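Long-range contact in antifreeze protein (Marinomonas primoryensis, PDB 3P4G), which binds ice as a hyperactive, calcium-dependent antifreeze protein, probably through anchored clathrate waters: residues S47-V52 / V68-N73. Sequence-based numbering, arbitrary orientation.
Sequences SATLNV and VLVAAN. With CA (calcium ion), chain E.
Val68 lays both its methyls against the backbone of Ser47 to Thr49, joining neighbouring turns of the right-handed, calcium-binding beta-helix near its N-terminal end. The contact is small, lies at the surface and is wholly van der Waals; no hydrogen bond crosses it. CG2 of Val68 sits 3.6 Å from C of Ser47. CG1 of Val68, anti to the backbone N (chi1 -179°), lies 4.0 Å from CA of Ala48. An alanine at Val68 would probably leave a gap beside the Ser47-Ala48 peptide, since both touching methyls are lost. The closest contact between side chains is that of the methyls of Thr49 and Val70, with CG2 of Thr49 3.7 Å from CG1 of Val70. Thr49 CG2 is also near Val68 CG1, at 4.4 Å.

Polar links run to other parts of the fold. Ser47 OG is hydrogen-bonded to Glu66 OE1, just before segment 68-73, and Thr49 O to Tyr28 OH. Leu50 bonds through its backbone to Val76 and Asp78, and Val52 to Asp78. Strand 77-78 is the parallel neighbour of strand 50-51 in the next coil.

At the far end of segment 47-52 is a calcium site. Asp34, Ser36, Asn38, Ala54 and Asp57 complete it, and Val52 O binds the calcium at 2.3 Å.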
loop_
_atom_site.group_PDB
_atom_site.type_symbol
_atom_site.label_atom_id
_atom_site.label_comp_id
_atom_site.label_asym_id
_atom_site.label_seq_id
_atom_site.Cartn_x
_atom_site.Cartn_y
_atom_site.Cartn_z
ATOM N N SER A 47 -28.590 -3.038 -11.683
ATOM C CA SER A 47 -28.514 -2.530 -13.041
ATOM C C SER A 47 -29.071 -1.142 -13.150
ATOM O O SER A 47 -29.322 -0.691 -14.263
ATOM C CB SER A 47 -29.278 -3.446 -14.004
ATOM O OG SER A 47 -28.839 -4.779 -13.849
ATOM N N ALA A 48 -29.252 -0.459 -12.016
ATOM C CA ALA A 48 -29.549 0.998 -12.040
ATOM C C ALA A 48 -28.861 1.637 -10.858
ATOM O O ALA A 48 -28.341 0.953 -9.984
ATOM C CB ALA A 48 -31.051 1.273 -11.949
ATOM N N THR A 49 -28.882 2.960 -10.817
ATOM C CA THR A 49 -28.286 3.643 -9.692
ATOM C C THR A 49 -29.054 3.262 -8.405
ATOM O O THR A 49 -30.281 3.073 -8.407
ATOM C CB THR A 49 -28.242 5.178 -9.881
ATOM O OG1 THR A 49 -29.563 5.660 -10.113
ATOM C CG2 THR A 49 -27.347 5.536 -11.067
ATOM N N LEU A 50 -28.298 3.140 -7.321
ATOM C CA LEU A 50 -28.824 2.754 -6.023
ATOM C C LEU A 50 -28.225 3.752 -5.038
ATOM O O LEU A 50 -27.016 3.816 -4.845
ATOM C CB LEU A 50 -28.421 1.295 -5.680
ATOM C CG LEU A 50 -29.225 0.579 -4.588
ATOM C CD1 LEU A 50 -28.930 -0.935 -4.641
ATOM C CD2 LEU A 50 -28.870 1.172 -3.224
ATOM N N ASN A 51 -29.083 4.533 -4.417
ATOM C CA ASN A 51 -28.643 5.566 -3.493
ATOM C C ASN A 51 -29.472 5.508 -2.203
ATOM O O ASN A 51 -30.648 5.894 -2.173
ATOM C CB ASN A 51 -28.793 6.929 -4.195
ATOM C CG ASN A 51 -28.206 8.131 -3.376
ATOM O OD1 ASN A 51 -27.883 8.028 -2.197
ATOM N ND2 ASN A 51 -28.130 9.291 -4.024
ATOM N N VAL A 52 -28.838 5.056 -1.129
ATOM C CA VAL A 52 -29.586 4.901 0.108
ATOM C C VAL A 52 -29.589 6.156 0.982
ATOM O O VAL A 52 -30.242 6.174 2.043
ATOM C CB VAL A 52 -29.159 3.607 0.885
ATOM C CG1 VAL A 52 -29.770 2.336 0.206
ATOM C CG2 VAL A 52 -27.643 3.460 0.969
ATOM N N VAL A 68 -23.446 0.644 -14.946
ATOM C CA VAL A 68 -24.603 1.479 -15.285
ATOM C C VAL A 68 -24.150 2.805 -15.905
ATOM O O VAL A 68 -23.275 3.452 -15.370
ATOM C CB VAL A 68 -25.445 1.738 -14.001
ATOM C CG1 VAL A 68 -26.675 2.596 -14.301
ATOM C CG2 VAL A 68 -25.855 0.375 -13.406
ATOM N N LEU A 69 -24.743 3.183 -17.040
ATOM C CA LEU A 69 -24.365 4.429 -17.692
ATOM C C LEU A 69 -24.690 5.611 -16.787
ATOM O O LEU A 69 -25.856 5.851 -16.491
ATOM C CB LEU A 69 -25.061 4.580 -19.058
ATOM C CG LEU A 69 -24.674 5.889 -19.773
ATOM C CD1 LEU A 69 -23.171 5.890 -20.146
ATOM C CD2 LEU A 69 -25.570 6.088 -20.988
ATOM N N VAL A 70 -23.643 6.305 -16.335
ATOM C CA VAL A 70 -23.755 7.569 -15.583
ATOM C C VAL A 70 -22.718 8.567 -16.110
ATOM O O VAL A 70 -21.788 8.181 -16.849
ATOM C CB VAL A 70 -23.632 7.374 -14.053
ATOM C CG1 VAL A 70 -24.779 6.499 -13.551
ATOM C CG2 VAL A 70 -22.268 6.752 -13.662
ATOM N N ALA A 71 -22.901 9.860 -15.810
ATOM C CA ALA A 71 -21.908 10.862 -16.216
ATOM C C ALA A 71 -20.537 10.558 -15.586
ATOM O O ALA A 71 -20.422 9.785 -14.643
ATOM C CB ALA A 71 -22.377 12.266 -15.818
ATOM N N ALA A 72 -19.493 11.181 -16.095
ATOM C CA ALA A 72 -18.164 10.963 -15.588
ATOM C C ALA A 72 -18.117 11.187 -14.077
ATOM O O ALA A 72 -18.679 12.149 -13.601
ATOM C CB ALA A 72 -17.212 11.884 -16.296
ATOM N N ASN A 73 -17.494 10.264 -13.336
ATOM C CA ASN A 73 -17.252 10.341 -11.884
ATOM C C ASN A 73 -18.482 10.258 -11.003
ATOM O O ASN A 73 -18.381 10.471 -9.763
ATOM C CB ASN A 73 -16.354 11.509 -11.459
ATOM C CG ASN A 73 -15.097 11.577 -12.270
ATOM O OD1 ASN A 73 -14.356 10.627 -12.309
ATOM N ND2 ASN A 73 -14.899 12.693 -13.016
HETATM CA CA CA E . -31.256 5.903 4.062
#